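Local coordinates for protein inorganic pyrophosphatase (PDB 3LD3) that probably hydrolyses inorganic pyrophosphate to two phosphate ions with the help of magnesium, working as a homohexamer, at residues P34-V39 with C108-G113; V63-P68 with K165-K170; V91-L96 with V127-A132; L115-E120 with V172-W177. One frame throughout, in Å; residues are numbered along the deposited sequence.

Contacts 1, 3 and 4 are pairings within one mixed sheet; contact 2 lies outside it. Strand 106-119 serves twice: its first half pairs with strand 37-41 in contact 1, its second half with strand 172-179 in contact 4. Its other neighbour, strand 122-131, joins strand 92-95 in contact 3. Contacts 1 and 3 touch, with centres about 6 Å apart; contacts 1 and 4, centres about 20 Å apart, follow each other in the chain. Contact 2, centred about 28 Å from contact 1, ties strand 61-66 to the loop after helix 150-162. It touches contact 4 through K170 and E120. Of the predicted site residues, contact 2 holds R65 and contact 3 D92; D119 of contact 4 adjoins D124.

Contact 1 of 4, residues P34-V39 with C108-G113; sequences PEEVNV and CVRPVG
On one side strand 37-41 pairs antiparallel with strand 106-119 of the mixed sheet, and V37 and V109 form the hydrogen-bonded pair. V37 N donates to V109 O at 2.8 Å, and V109 N returns a bond to V37 O at 2.8 Å. Both are fairly straight, at 159° and 165°. N38 and C108 make the next, non-hydrogen-bonded pair. V109 O also receives the CA-H of E36 at 3.1 Å from CA, so this carbonyl is met by two successive residues, E36 and V37.

On one face of the sheet three valines meet. With V109 CG1 beside the backbone N (chi1 -52°), CG2 falls between that N and the carbonyl carbon. There it touches V37 CG2 at 3.6 Å and V39 CG2 at 3.5 Å. The V39 and V109 side chains cross at about a right angle. V37 and P111 face I187 of helix 180-195, while V39 and V109 pack on V95 of strand 92-95, inside the curled sheet of the pyrophosphatase fold.

The chain before the strand is held by packing and by a salt bridge. The P111 ring lies against two successive carbonyls, with CG 3.6 Å from P34 O and CD 3.5 Å from E35 O. The salt bridge joins E35 to K184 of helix 180-195. Toward the other face, E36 CB meets C108 SG at 4.0 Å. E36 CG touches R110 CG, but the charged ends of these two side chains do not meet. R110 instead turns at chi3, and its NH1 bonds to the carbonyl of I142.

Contact 2 of 4, residues V63-P68 with K165-K170; sequences VDRFLP and KLEKDK. With PO4 (phosphate ion), chain C.
The guanidinium of R65 has K170 NZ over the centre of one face, 3.6 Å above its plane. At its edge, in plane, lie D64 OD2, phosphate O3 and water 2. E167 OE2 comes obliquely to R65 NE, making a salt bridge of 3.1 Å, with the carboxylate and guanidinium planes 49° apart. The R65 chain is extended from CG to NE, which carries the group out to the phosphate. There NH1 bonds O2 and NH2 bonds O3, the latter almost straight at 178°.

E167 OE2 is shared. K170 NZ reaches it from above the carboxylate plane at 3.0 Å. OE1 accepts a bond from water 2 at 2.6 Å, and that water accepts from R65 NH2. Water 1 links D64 OD2 to K170 NZ. P68 CG rests on E167 CD at 3.8 Å.

R65 lies near the end of strand 61-66, at a classic beta bulge where D64 and R65 both face K51. Just beyond, L67 O and P68 O bond R98 and S155 of two neighbouring subunits. R65 is a predicted substrate residue beside K51 and Y163. Y163, K121 and K164 also bond the phosphate, which probably came from the crystallisation liquor. Its place is consistent with a pocket made for phosphate groups. D64 helps hold the guanidinium plane, while E167 probably balances charge through its ion pairs with R65 and K170.

Contact 3 of 4, residues V91-L96 with V127-A132; sequences VDVLVL and VLAVPA
Strands 92-95 and 127-131 run parallel in register, V93 beside V127, L94 beside L128 and V95 beside A129, with four backbone hydrogen bonds alternating between them. L94 N donates to V127 O at 2.7 Å. The others run from V127 N to D92 O, from A129 N to L94 O and from L96 N to A129 O. The segment axes are turned 40° from one another, which reflects strong sheet twist.

On the face of V93, V127 and A129 the V93 and V127 side chains lie side by side and point the same way. V93 CG1, anti to its backbone N (chi1 -172°), reaches forward to A129 CB at 3.7 Å. V91 CG1 meets V127 CG2 at 3.7 Å, and L186 of helix 180-195 packs on both of these valines. On the other face L128 CD1 leans across to L94 CB at 3.9 Å. Helix 150-162 closes over this side, with I156 and F160 on L94 and L153 on L128. At the strand ends P131 CD presses on L96 O at 3.1 Å. This buried carbonyl has no hydrogen-bond partner.

D92 is a predicted ligand of both magnesium ions. Its carboxylate leads away from residues 127-132 and forms a salt bridge with K126, just before them. The bond from V127 N holds the D92 backbone, while K126 probably offsets the charge of D92 and nearby D124.

Contact 4 of 4, residues L115-E120 with V172-W177; sequences LMMNDE and VSVGCW
L115 CD1 sits over one face of the W177 indole, 3.7 Å from the centroid of the five-membered ring and 5° off its normal. This is a CH-pi contact. L115 CG is anti to the backbone N (chi1 -177°), which carries CD1 across to the neighbouring strand. The same methyl touches V174 CG1 at 3.9 Å. Further along this face M117 SD meets V172 CG1 at 4.0 Å.

The backbones are antiparallel. N118 and S173 form a hydrogen-bonded pair, N118 N to S173 O at 3.0 Å and S173 N to N118 O at 2.8 Å. A beta bulge shifts the register between L115 and M117. There M116 N bonds C176 O at 3.1 Å, and G175 N bonds M116 O at 2.7 Å.

Helix 150-162 lies under the apolar face: F160 packs on M117, and L153 and S157 on W177. The ring of Y145 also meets the indole, with planes about 15° apart. Beyond the apolar row D119 points to the same face, its OD2 bonded to the backbone N of K121. D119 and D124, a predicted magnesium ligand, bring two carboxylates together, with K164 in a long, weak ion pair to D119. This is consistent with an acidic metal site that lysines and a bound phosphate adjoin.

Contact 1 of 4, residues P34-V39 with C108-G113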
# COMPACT_ATOMS: atom_id res chain seq x y z
N PRO A 34 19.96 -25.23 -16.10
CA PRO A 34 18.83 -25.08 -15.21
C PRO A 34 19.18 -24.77 -13.75
O PRO A 34 18.28 -24.70 -12.92
CB PRO A 34 18.16 -26.46 -15.31
CG PRO A 34 19.31 -27.38 -15.41
CD PRO A 34 20.32 -26.65 -16.28
N GLU A 35 20.46 -24.60 -13.41
CA GLU A 35 20.88 -24.35 -12.03
C GLU A 35 20.40 -22.98 -11.53
O GLU A 35 20.00 -22.84 -10.38
CB GLU A 35 22.40 -24.43 -11.89
CG GLU A 35 23.00 -25.76 -12.36
CD GLU A 35 22.51 -26.94 -11.55
OE1 GLU A 35 22.36 -26.80 -10.32
OE2 GLU A 35 22.30 -28.02 -12.15
N GLU A 36 20.47 -21.98 -12.40
CA GLU A 36 19.84 -20.67 -12.18
C GLU A 36 19.12 -20.30 -13.47
O GLU A 36 19.65 -20.52 -14.56
CB GLU A 36 20.89 -19.58 -11.83
CG GLU A 36 21.54 -19.79 -10.47
CD GLU A 36 22.70 -18.86 -10.15
OE1 GLU A 36 23.11 -18.08 -11.01
OE2 GLU A 36 23.21 -18.96 -9.02
N VAL A 37 17.93 -19.73 -13.35
CA VAL A 37 17.12 -19.43 -14.51
C VAL A 37 16.53 -18.05 -14.37
O VAL A 37 16.40 -17.55 -13.24
CB VAL A 37 15.97 -20.47 -14.72
CG1 VAL A 37 16.54 -21.90 -14.98
CG2 VAL A 37 15.04 -20.54 -13.49
N ASN A 38 16.19 -17.46 -15.51
CA ASN A 38 15.47 -16.19 -15.55
C ASN A 38 13.97 -16.43 -15.48
O ASN A 38 13.42 -17.32 -16.15
CB ASN A 38 15.79 -15.43 -16.85
CG ASN A 38 17.23 -15.09 -17.00
OD1 ASN A 38 17.94 -14.90 -16.01
ND2 ASN A 38 17.71 -14.95 -18.27
N VAL A 39 13.28 -15.59 -14.69
CA VAL A 39 11.84 -15.62 -14.58
C VAL A 39 11.34 -14.20 -14.83
O VAL A 39 11.77 -13.28 -14.16
CB VAL A 39 11.37 -16.14 -13.21
CG1 VAL A 39 9.81 -16.12 -13.10
CG2 VAL A 39 11.92 -17.59 -12.98
N CYS A 108 16.63 -13.48 -11.59
CA CYS A 108 17.46 -14.68 -11.65
C CYS A 108 17.24 -15.50 -10.38
O CYS A 108 17.42 -15.03 -9.24
CB CYS A 108 18.92 -14.29 -11.84
SG CYS A 108 20.00 -15.73 -12.04
N VAL A 109 16.83 -16.76 -10.57
CA VAL A 109 16.40 -17.59 -9.46
C VAL A 109 17.01 -19.00 -9.54
O VAL A 109 17.47 -19.44 -10.59
CB VAL A 109 14.85 -17.72 -9.41
CG1 VAL A 109 14.19 -16.28 -9.46
CG2 VAL A 109 14.33 -18.58 -10.61
N ARG A 110 17.00 -19.65 -8.39
CA ARG A 110 17.47 -21.01 -8.24
C ARG A 110 16.27 -21.89 -7.95
O ARG A 110 15.62 -21.68 -6.93
CB ARG A 110 18.35 -21.15 -7.00
CG ARG A 110 19.68 -20.57 -7.03
CD ARG A 110 20.47 -21.19 -5.87
NE ARG A 110 20.13 -20.66 -4.53
CZ ARG A 110 19.55 -21.37 -3.55
NH1 ARG A 110 19.14 -22.58 -3.74
NH2 ARG A 110 19.37 -20.81 -2.37
N PRO A 111 15.96 -22.87 -8.82
CA PRO A 111 14.87 -23.82 -8.51
C PRO A 111 15.16 -24.66 -7.28
O PRO A 111 16.30 -25.16 -7.12
CB PRO A 111 14.82 -24.72 -9.75
CG PRO A 111 15.50 -23.95 -10.81
CD PRO A 111 16.55 -23.15 -10.14
N VAL A 112 14.16 -24.83 -6.43
CA VAL A 112 14.32 -25.65 -5.22
C VAL A 112 13.35 -26.83 -5.16
O VAL A 112 13.49 -27.70 -4.28
CB VAL A 112 14.25 -24.83 -3.90
CG1 VAL A 112 15.37 -23.76 -3.87
CG2 VAL A 112 12.83 -24.22 -3.62
N GLY A 113 12.39 -26.89 -6.07
CA GLY A 113 11.44 -27.99 -6.08
C GLY A 113 10.39 -27.75 -7.13
O GLY A 113 10.40 -26.75 -7.86

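Contact 2 of 4, residues V63-P68 with K165-K170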
# COMPACT_ATOMS: atom_id res chain seq x y z
N VAL A 63 -4.34 -8.23 -18.59
CA VAL A 63 -5.10 -8.80 -17.53
C VAL A 63 -5.82 -10.03 -18.12
O VAL A 63 -6.76 -9.88 -18.90
CB VAL A 63 -6.15 -7.80 -17.01
CG1 VAL A 63 -6.95 -8.44 -15.87
CG2 VAL A 63 -5.44 -6.49 -16.51
N ASP A 64 -5.43 -11.21 -17.67
CA ASP A 64 -6.12 -12.43 -18.08
C ASP A 64 -7.46 -12.49 -17.38
O ASP A 64 -8.50 -12.69 -18.01
CB ASP A 64 -5.32 -13.67 -17.76
CG ASP A 64 -6.09 -14.94 -18.10
OD1 ASP A 64 -6.43 -15.13 -19.28
OD2 ASP A 64 -6.41 -15.69 -17.16
N ARG A 65 -7.44 -12.32 -16.06
CA ARG A 65 -8.66 -12.26 -15.27
C ARG A 65 -8.41 -11.68 -13.89
O ARG A 65 -7.26 -11.55 -13.46
CB ARG A 65 -9.23 -13.69 -15.10
CG ARG A 65 -8.46 -14.60 -14.19
CD ARG A 65 -8.97 -16.04 -14.29
NE ARG A 65 -8.27 -17.01 -13.44
CZ ARG A 65 -7.14 -17.63 -13.73
NH1 ARG A 65 -6.46 -17.34 -14.83
NH2 ARG A 65 -6.64 -18.53 -12.89
N PHE A 66 -9.48 -11.35 -13.21
CA PHE A 66 -9.44 -11.19 -11.78
C PHE A 66 -9.85 -12.55 -11.18
O PHE A 66 -10.84 -13.16 -11.64
CB PHE A 66 -10.39 -10.07 -11.34
CG PHE A 66 -10.04 -8.70 -11.91
CD1 PHE A 66 -9.42 -7.72 -11.12
CD2 PHE A 66 -10.33 -8.38 -13.22
CE1 PHE A 66 -9.11 -6.48 -11.66
CE2 PHE A 66 -10.02 -7.15 -13.76
CZ PHE A 66 -9.39 -6.19 -12.95
N LEU A 67 -9.11 -13.06 -10.22
CA LEU A 67 -9.48 -14.37 -9.66
C LEU A 67 -10.86 -14.23 -9.03
O LEU A 67 -11.14 -13.27 -8.33
CB LEU A 67 -8.49 -14.84 -8.58
CG LEU A 67 -7.00 -14.98 -8.89
CD1 LEU A 67 -6.23 -15.59 -7.71
CD2 LEU A 67 -6.86 -15.80 -10.18
N PRO A 68 -11.77 -15.20 -9.29
CA PRO A 68 -13.08 -15.08 -8.72
C PRO A 68 -13.13 -15.47 -7.25
O PRO A 68 -14.02 -15.01 -6.53
CB PRO A 68 -13.94 -16.02 -9.58
CG PRO A 68 -13.08 -16.81 -10.31
CD PRO A 68 -11.71 -16.18 -10.37
N LYS A 165 -11.85 -23.16 -8.19
CA LYS A 165 -13.08 -23.88 -7.89
C LYS A 165 -14.33 -23.21 -8.41
O LYS A 165 -15.35 -23.88 -8.61
CB LYS A 165 -13.22 -24.11 -6.38
CG LYS A 165 -12.42 -25.26 -5.86
CD LYS A 165 -13.06 -26.62 -6.18
CE LYS A 165 -12.08 -27.72 -5.91
NZ LYS A 165 -12.64 -29.09 -6.15
N LEU A 166 -14.31 -21.88 -8.57
CA LEU A 166 -15.49 -21.16 -9.05
C LEU A 166 -15.55 -21.03 -10.58
O LEU A 166 -16.49 -20.43 -11.12
CB LEU A 166 -15.58 -19.78 -8.38
CG LEU A 166 -15.71 -19.87 -6.87
CD1 LEU A 166 -15.84 -18.48 -6.22
CD2 LEU A 166 -16.91 -20.75 -6.45
N GLU A 167 -14.56 -21.58 -11.26
CA GLU A 167 -14.55 -21.62 -12.72
C GLU A 167 -14.86 -23.06 -13.16
O GLU A 167 -14.03 -23.94 -13.09
CB GLU A 167 -13.18 -21.16 -13.24
CG GLU A 167 -12.97 -19.67 -13.04
CD GLU A 167 -11.54 -19.28 -12.73
OE1 GLU A 167 -10.98 -19.68 -11.68
OE2 GLU A 167 -10.95 -18.55 -13.56
N LYS A 168 -16.09 -23.24 -13.63
CA LYS A 168 -16.68 -24.57 -13.79
C LYS A 168 -15.96 -25.48 -14.76
O LYS A 168 -16.05 -26.70 -14.62
CB LYS A 168 -18.15 -24.44 -14.25
CG LYS A 168 -18.33 -23.53 -15.48
CD LYS A 168 -19.79 -23.23 -15.78
CE LYS A 168 -20.41 -24.36 -16.49
NZ LYS A 168 -19.78 -24.54 -17.81
N ASP A 169 -15.29 -24.90 -15.76
CA ASP A 169 -14.63 -25.70 -16.81
C ASP A 169 -13.14 -25.88 -16.58
O ASP A 169 -12.44 -26.48 -17.40
CB ASP A 169 -14.86 -25.06 -18.17
CG ASP A 169 -16.27 -25.32 -18.70
OD1 ASP A 169 -17.14 -25.83 -17.95
OD2 ASP A 169 -16.50 -25.01 -19.88
N LYS A 170 -12.65 -25.35 -15.46
CA LYS A 170 -11.30 -25.57 -15.01
C LYS A 170 -11.32 -26.58 -13.87
O LYS A 170 -12.34 -26.81 -13.24
CB LYS A 170 -10.69 -24.25 -14.57
CG LYS A 170 -10.65 -23.22 -15.69
CD LYS A 170 -10.02 -21.93 -15.23
CE LYS A 170 -10.26 -20.81 -16.21
NZ LYS A 170 -9.38 -19.63 -15.92
P PO4 C . -3.55 -20.35 -15.00
O1 PO4 C . -3.79 -21.79 -15.35
O2 PO4 C . -4.46 -19.43 -15.81
O3 PO4 C . -3.84 -20.09 -13.54
O4 PO4 C . -2.08 -20.03 -15.28
O HOH W 1 -8.94 -17.28 -17.69
O HOH W 2 -8.77 -18.68 -10.82

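Contact 3 of 4, residues V91-L96 with V127-A132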
# COMPACT_ATOMS: atom_id res chain seq x y z
N VAL A 91 7.54 -22.79 -18.84
CA VAL A 91 7.53 -23.29 -17.48
C VAL A 91 7.13 -22.17 -16.52
O VAL A 91 7.67 -21.07 -16.60
CB VAL A 91 8.93 -23.77 -17.07
CG1 VAL A 91 8.95 -24.20 -15.58
CG2 VAL A 91 9.42 -24.93 -18.00
N ASP A 92 6.15 -22.46 -15.67
CA ASP A 92 5.68 -21.53 -14.66
C ASP A 92 6.49 -21.70 -13.39
O ASP A 92 6.79 -22.83 -12.97
CB ASP A 92 4.21 -21.79 -14.36
CG ASP A 92 3.33 -21.51 -15.56
OD1 ASP A 92 3.60 -20.53 -16.29
OD2 ASP A 92 2.38 -22.30 -15.78
N VAL A 93 6.84 -20.58 -12.77
CA VAL A 93 7.64 -20.56 -11.56
C VAL A 93 7.02 -19.65 -10.50
O VAL A 93 6.68 -18.48 -10.77
CB VAL A 93 9.08 -20.07 -11.85
CG1 VAL A 93 10.00 -20.24 -10.61
CG2 VAL A 93 9.68 -20.83 -13.05
N LEU A 94 6.96 -20.19 -9.28
CA LEU A 94 6.70 -19.46 -8.06
C LEU A 94 8.03 -19.03 -7.46
O LEU A 94 8.88 -19.85 -7.10
CB LEU A 94 5.95 -20.34 -7.06
CG LEU A 94 4.52 -20.74 -7.48
CD1 LEU A 94 4.14 -22.16 -6.91
CD2 LEU A 94 3.57 -19.69 -7.09
N VAL A 95 8.24 -17.72 -7.37
CA VAL A 95 9.50 -17.18 -6.81
C VAL A 95 9.24 -16.58 -5.43
O VAL A 95 8.62 -15.53 -5.29
CB VAL A 95 10.12 -16.11 -7.76
CG1 VAL A 95 11.43 -15.59 -7.17
CG2 VAL A 95 10.33 -16.66 -9.13
N LEU A 96 9.69 -17.26 -4.39
CA LEU A 96 9.58 -16.77 -3.04
C LEU A 96 10.64 -15.70 -2.87
O LEU A 96 11.77 -15.92 -3.25
CB LEU A 96 9.80 -17.91 -2.03
CG LEU A 96 9.79 -17.50 -0.56
CD1 LEU A 96 8.48 -16.87 -0.09
CD2 LEU A 96 10.17 -18.77 0.26
N VAL A 127 7.13 -24.91 -10.73
CA VAL A 127 8.44 -24.89 -10.13
C VAL A 127 8.43 -23.86 -8.99
O VAL A 127 7.80 -22.80 -9.11
CB VAL A 127 9.51 -24.53 -11.18
CG1 VAL A 127 10.92 -24.30 -10.55
CG2 VAL A 127 9.59 -25.60 -12.25
N LEU A 128 9.06 -24.21 -7.87
CA LEU A 128 9.31 -23.31 -6.76
C LEU A 128 10.78 -22.90 -6.72
O LEU A 128 11.67 -23.75 -6.81
CB LEU A 128 8.95 -23.96 -5.43
CG LEU A 128 9.09 -23.11 -4.16
CD1 LEU A 128 8.15 -21.87 -4.16
CD2 LEU A 128 8.86 -23.94 -2.84
N ALA A 129 11.03 -21.60 -6.63
CA ALA A 129 12.39 -21.06 -6.67
C ALA A 129 12.60 -19.96 -5.62
O ALA A 129 11.63 -19.37 -5.10
CB ALA A 129 12.73 -20.53 -8.08
N VAL A 130 13.86 -19.68 -5.32
CA VAL A 130 14.26 -18.57 -4.48
C VAL A 130 15.23 -17.72 -5.29
O VAL A 130 15.78 -18.20 -6.29
CB VAL A 130 14.87 -19.01 -3.14
CG1 VAL A 130 13.84 -19.83 -2.27
CG2 VAL A 130 16.14 -19.85 -3.34
N PRO A 131 15.45 -16.46 -4.90
CA PRO A 131 16.41 -15.65 -5.66
C PRO A 131 17.80 -16.29 -5.66
O PRO A 131 18.19 -16.94 -4.68
CB PRO A 131 16.43 -14.34 -4.90
CG PRO A 131 15.11 -14.28 -4.21
CD PRO A 131 14.85 -15.68 -3.81
N ALA A 132 18.52 -16.12 -6.76
CA ALA A 132 19.94 -16.45 -6.81
C ALA A 132 20.67 -15.72 -5.68
O ALA A 132 20.30 -14.63 -5.28
CB ALA A 132 20.53 -16.07 -8.16

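Contact 4 of 4, residues L115-E120 with V172-W177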
# COMPACT_ATOMS: atom_id res chain seq x y z
N LEU A 115 6.02 -28.62 -7.77
CA LEU A 115 4.76 -29.20 -7.35
C LEU A 115 4.11 -29.74 -8.60
O LEU A 115 3.76 -28.99 -9.52
CB LEU A 115 3.86 -28.17 -6.67
CG LEU A 115 2.54 -28.66 -6.12
CD1 LEU A 115 2.74 -29.80 -5.10
CD2 LEU A 115 1.76 -27.45 -5.50
N MET A 116 3.93 -31.06 -8.65
CA MET A 116 3.25 -31.66 -9.78
C MET A 116 1.74 -31.49 -9.67
O MET A 116 1.15 -31.61 -8.59
CB MET A 116 3.58 -33.16 -9.90
CG MET A 116 5.05 -33.50 -9.89
SD MET A 116 6.09 -32.55 -11.03
CE MET A 116 5.48 -33.01 -12.66
N MET A 117 1.10 -31.21 -10.79
CA MET A 117 -0.33 -31.10 -10.84
C MET A 117 -0.79 -31.24 -12.26
O MET A 117 -0.03 -30.95 -13.20
CB MET A 117 -0.79 -29.75 -10.26
CG MET A 117 -0.44 -28.56 -11.08
SD MET A 117 -0.80 -27.02 -10.16
CE MET A 117 0.27 -27.21 -8.74
N ASN A 118 -2.02 -31.72 -12.40
CA ASN A 118 -2.70 -31.84 -13.67
C ASN A 118 -3.93 -30.94 -13.63
O ASN A 118 -4.64 -30.91 -12.64
CB ASN A 118 -3.16 -33.28 -13.90
CG ASN A 118 -2.00 -34.23 -14.08
OD1 ASN A 118 -2.06 -35.37 -13.63
ND2 ASN A 118 -0.93 -33.75 -14.73
N ASP A 119 -4.16 -30.22 -14.72
CA ASP A 119 -5.33 -29.34 -14.80
C ASP A 119 -5.99 -29.41 -16.18
O ASP A 119 -5.74 -30.35 -16.93
CB ASP A 119 -4.95 -27.91 -14.38
CG ASP A 119 -4.00 -27.24 -15.37
OD1 ASP A 119 -3.64 -26.07 -15.11
OD2 ASP A 119 -3.64 -27.84 -16.39
N GLU A 120 -6.85 -28.43 -16.49
CA GLU A 120 -7.57 -28.40 -17.76
C GLU A 120 -6.64 -28.28 -18.98
O GLU A 120 -7.03 -28.61 -20.10
CB GLU A 120 -8.64 -27.29 -17.76
CG GLU A 120 -8.11 -25.84 -17.78
CD GLU A 120 -7.68 -25.30 -16.40
OE1 GLU A 120 -7.81 -26.00 -15.37
OE2 GLU A 120 -7.20 -24.15 -16.36
N VAL A 172 -8.16 -28.59 -11.07
CA VAL A 172 -6.79 -28.89 -10.72
C VAL A 172 -6.73 -30.09 -9.78
O VAL A 172 -7.41 -30.15 -8.77
CB VAL A 172 -6.11 -27.71 -10.05
CG1 VAL A 172 -4.62 -28.01 -9.84
CG2 VAL A 172 -6.30 -26.43 -10.90
N SER A 173 -5.93 -31.08 -10.16
CA SER A 173 -5.65 -32.19 -9.26
C SER A 173 -4.17 -32.09 -8.91
O SER A 173 -3.31 -32.28 -9.75
CB SER A 173 -6.02 -33.53 -9.91
OG SER A 173 -5.63 -34.61 -9.07
N VAL A 174 -3.92 -31.72 -7.66
CA VAL A 174 -2.57 -31.45 -7.19
C VAL A 174 -1.95 -32.73 -6.69
O VAL A 174 -2.59 -33.46 -5.92
CB VAL A 174 -2.57 -30.37 -6.09
CG1 VAL A 174 -1.14 -30.17 -5.51
CG2 VAL A 174 -3.10 -29.05 -6.67
N GLY A 175 -0.71 -32.99 -7.13
CA GLY A 175 0.09 -34.15 -6.75
C GLY A 175 1.09 -33.85 -5.64
O GLY A 175 0.79 -33.12 -4.70
N CYS A 176 2.29 -34.39 -5.76
CA CYS A 176 3.27 -34.26 -4.70
C CYS A 176 4.37 -33.29 -5.10
O CYS A 176 4.54 -32.99 -6.27
CB CYS A 176 3.88 -35.61 -4.39
SG CYS A 176 2.64 -36.73 -3.74
N TRP A 177 5.11 -32.83 -4.10
CA TRP A 177 6.33 -32.07 -4.30
C TRP A 177 7.45 -33.01 -4.74
O TRP A 177 7.54 -34.17 -4.26
CB TRP A 177 6.74 -31.39 -3.00
CG TRP A 177 5.88 -30.21 -2.65
CD1 TRP A 177 4.83 -30.18 -1.78
CD2 TRP A 177 6.03 -28.89 -3.15
NE1 TRP A 177 4.30 -28.91 -1.72
CE2 TRP A 177 5.02 -28.09 -2.55
CE3 TRP A 177 6.92 -28.29 -4.04
CZ2 TRP A 177 4.87 -26.75 -2.83
CZ3 TRP A 177 6.76 -26.94 -4.33
CH2 TRP A 177 5.76 -26.18 -3.70